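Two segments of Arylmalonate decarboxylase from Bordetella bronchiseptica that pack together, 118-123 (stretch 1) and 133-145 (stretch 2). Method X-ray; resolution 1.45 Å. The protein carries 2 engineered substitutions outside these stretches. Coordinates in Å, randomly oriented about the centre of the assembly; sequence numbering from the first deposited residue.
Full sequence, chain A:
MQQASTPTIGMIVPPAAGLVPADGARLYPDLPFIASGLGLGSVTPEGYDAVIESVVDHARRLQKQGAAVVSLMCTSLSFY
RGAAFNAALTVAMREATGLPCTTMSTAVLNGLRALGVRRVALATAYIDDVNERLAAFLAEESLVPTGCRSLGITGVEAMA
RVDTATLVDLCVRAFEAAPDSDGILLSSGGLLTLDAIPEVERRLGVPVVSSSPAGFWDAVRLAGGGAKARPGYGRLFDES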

# COMPACT_ATOMS: atom_id res chain seq x y z
N ARG A 118 3.21 5.28 16.04
CA ARG A 118 2.18 4.58 16.80
C ARG A 118 0.84 5.29 16.64
O ARG A 118 -0.19 4.65 16.36
CB ARG A 118 2.57 4.50 18.28
CG ARG A 118 1.46 4.05 19.23
CD ARG A 118 1.20 2.56 19.15
NE ARG A 118 2.28 1.76 19.73
CZ ARG A 118 2.20 1.07 20.87
NH1 ARG A 118 1.07 1.06 21.57
NH2 ARG A 118 3.24 0.37 21.31
N ARG A 119 0.84 6.61 16.82
CA ARG A 119 -0.34 7.43 16.63
C ARG A 119 -0.31 7.98 15.21
O ARG A 119 0.60 8.72 14.85
CB ARG A 119 -0.36 8.57 17.64
CG ARG A 119 -0.65 8.11 19.05
CD ARG A 119 -0.52 9.26 20.03
NE ARG A 119 -1.21 10.47 19.59
CZ ARG A 119 -2.53 10.64 19.64
NH1 ARG A 119 -3.31 9.69 20.13
NH2 ARG A 119 -3.06 11.78 19.22
N VAL A 120 -1.30 7.59 14.42
CA VAL A 120 -1.24 7.78 12.98
C VAL A 120 -2.47 8.51 12.45
O VAL A 120 -3.59 8.06 12.64
CB VAL A 120 -1.00 6.42 12.26
CG1 VAL A 120 -2.11 5.40 12.56
CG2 VAL A 120 -0.81 6.64 10.75
N ALA A 121 -2.24 9.66 11.82
CA ALA A 121 -3.30 10.39 11.14
C ALA A 121 -3.56 9.71 9.80
O ALA A 121 -2.61 9.27 9.14
CB ALA A 121 -2.90 11.84 10.95
N LEU A 122 -4.82 9.63 9.40
CA LEU A 122 -5.20 8.95 8.16
C LEU A 122 -5.61 9.94 7.08
O LEU A 122 -6.49 10.78 7.29
CB LEU A 122 -6.36 7.98 8.41
CG LEU A 122 -6.24 6.97 9.55
CD1 LEU A 122 -7.48 6.07 9.66
CD2 LEU A 122 -4.96 6.15 9.42
N ALA A 123 -4.97 9.83 5.91
CA ALA A 123 -5.32 10.63 4.75
C ALA A 123 -5.60 9.60 3.68
O ALA A 123 -4.68 8.92 3.23
CB ALA A 123 -4.14 11.52 4.34
N ARG A 133 -12.98 0.45 8.40
CA ARG A 133 -12.29 -0.83 8.38
C ARG A 133 -10.77 -0.65 8.50
O ARG A 133 -10.10 -1.43 9.18
CB ARG A 133 -12.64 -1.62 7.12
CG ARG A 133 -14.11 -2.09 7.09
CD ARG A 133 -14.52 -2.52 5.70
NE ARG A 133 -15.96 -2.75 5.55
CZ ARG A 133 -16.53 -3.93 5.34
NH1 ARG A 133 -15.80 -5.04 5.26
NH2 ARG A 133 -17.85 -3.99 5.20
N LEU A 134 -10.24 0.39 7.87
CA LEU A 134 -8.83 0.72 8.01
C LEU A 134 -8.51 1.04 9.47
O LEU A 134 -7.56 0.48 10.03
CB LEU A 134 -8.46 1.90 7.11
CG LEU A 134 -7.04 2.46 7.25
CD1 LEU A 134 -5.98 1.39 7.00
CD2 LEU A 134 -6.81 3.65 6.32
N ALA A 135 -9.29 1.92 10.09
CA ALA A 135 -9.07 2.25 11.50
C ALA A 135 -9.13 1.03 12.42
O ALA A 135 -8.30 0.88 13.32
CB ALA A 135 -10.04 3.33 11.97
N ALA A 136 -10.09 0.14 12.17
CA ALA A 136 -10.23 -1.08 12.97
C ALA A 136 -9.02 -2.01 12.80
O ALA A 136 -8.52 -2.59 13.78
CB ALA A 136 -11.52 -1.81 12.63
N PHE A 137 -8.56 -2.15 11.56
CA PHE A 137 -7.37 -2.94 11.24
C PHE A 137 -6.15 -2.41 11.98
O PHE A 137 -5.42 -3.17 12.64
CB PHE A 137 -7.13 -2.94 9.72
CG PHE A 137 -5.83 -3.57 9.30
CD1 PHE A 137 -5.70 -4.96 9.19
CD2 PHE A 137 -4.74 -2.78 9.00
CE1 PHE A 137 -4.49 -5.53 8.80
CE2 PHE A 137 -3.52 -3.35 8.61
CZ PHE A 137 -3.41 -4.72 8.51
N LEU A 138 -5.93 -1.10 11.89
CA LEU A 138 -4.77 -0.50 12.56
C LEU A 138 -4.83 -0.70 14.08
O LEU A 138 -3.82 -1.03 14.70
CB LEU A 138 -4.62 0.97 12.20
CG LEU A 138 -4.35 1.27 10.72
CD1 LEU A 138 -4.53 2.76 10.44
CD2 LEU A 138 -2.95 0.81 10.30
N ALA A 139 -6.02 -0.52 14.67
CA ALA A 139 -6.20 -0.75 16.11
C ALA A 139 -5.93 -2.20 16.50
O ALA A 139 -5.32 -2.46 17.54
CB ALA A 139 -7.59 -0.31 16.54
N GLU A 140 -6.37 -3.15 15.67
CA GLU A 140 -6.09 -4.57 15.90
C GLU A 140 -4.59 -4.83 15.93
O GLU A 140 -4.13 -5.77 16.60
CB GLU A 140 -6.71 -5.45 14.81
CG GLU A 140 -8.20 -5.70 14.93
CD GLU A 140 -8.73 -6.62 13.82
OE1 GLU A 140 -9.42 -7.61 14.13
OE2 GLU A 140 -8.45 -6.35 12.64
N GLU A 141 -3.84 -4.02 15.19
CA GLU A 141 -2.40 -4.17 15.06
C GLU A 141 -1.62 -3.26 16.00
O GLU A 141 -0.43 -3.00 15.78
CB GLU A 141 -2.00 -3.94 13.59
CG GLU A 141 -2.46 -5.05 12.66
CD GLU A 141 -1.59 -6.31 12.74
OE1 GLU A 141 -0.55 -6.29 13.44
OE2 GLU A 141 -1.94 -7.31 12.08
N SER A 142 -2.30 -2.78 17.03
CA SER A 142 -1.69 -1.99 18.11
C SER A 142 -1.21 -0.59 17.70
O SER A 142 -0.32 -0.02 18.32
CB SER A 142 -0.55 -2.77 18.80
OG SER A 142 -1.05 -3.96 19.38
N LEU A 143 -1.84 -0.05 16.66
CA LEU A 143 -1.63 1.35 16.29
C LEU A 143 -2.84 2.16 16.71
O LEU A 143 -3.90 1.59 16.99
CB LEU A 143 -1.37 1.49 14.78
CG LEU A 143 -0.15 0.73 14.25
CD1 LEU A 143 -0.10 0.80 12.74
CD2 LEU A 143 1.14 1.25 14.87
N VAL A 144 -2.68 3.48 16.75
CA VAL A 144 -3.75 4.36 17.20
C VAL A 144 -4.09 5.35 16.10
O VAL A 144 -3.38 6.34 15.91
CB VAL A 144 -3.38 5.11 18.51
CG1 VAL A 144 -4.53 6.00 18.97
CG2 VAL A 144 -3.00 4.12 19.61
N PRO A 145 -5.17 5.09 15.34
CA PRO A 145 -5.61 6.06 14.34
C PRO A 145 -6.13 7.31 15.04
O PRO A 145 -6.82 7.22 16.07
CB PRO A 145 -6.74 5.33 13.60
CG PRO A 145 -6.60 3.89 13.99
CD PRO A 145 -6.02 3.88 15.36

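This is a β-α-β style contact in which a short parallel strand pairing, held by two backbone hydrogen bonds, adjoins an apolar packing of the strand 119-123 against the helix 133-140. The pairing is defined by bridges of Arg119 with Val144 and Val120 with Pro145, with CA-CA separations of 4.6 and 4.9 Å. Val144 supplies both hydrogen bonds: its N donates to Arg118 O at 2.8 Å and its O accepts from Val120 N at 2.8 Å, each with an N-H...O angle of 167°, so both are nearly straight. Beside these bonds, Pro145 CA lies 3.3 Å from Val120 O in a CA-H...O contact (146° at H), matching that of Arg119 CA with Val144 O, also 3.3 Å; both are what parallel pairing in this register brings about.

The helix runs roughly antiparallel to the strand (161°), with 10.8 Å between axes, a gap filled by side chains. Leu122 points toward it and is the hub: its CD2 meets Leu138 CD1 at 3.6 Å, while its CD1 lies 4.2 Å from Leu134 CD2 and 4.1 Å from Pro145 CB. Val120, on the same sheet face as Pro145, adds CG1 to Leu138 CD1 at 4.2 Å.

At the exposed margin, Ser142 O lies over one face of the Arg118 guanidinium; its 3.5 Å approach to Arg118 NE has too poor an angle for a hydrogen bond.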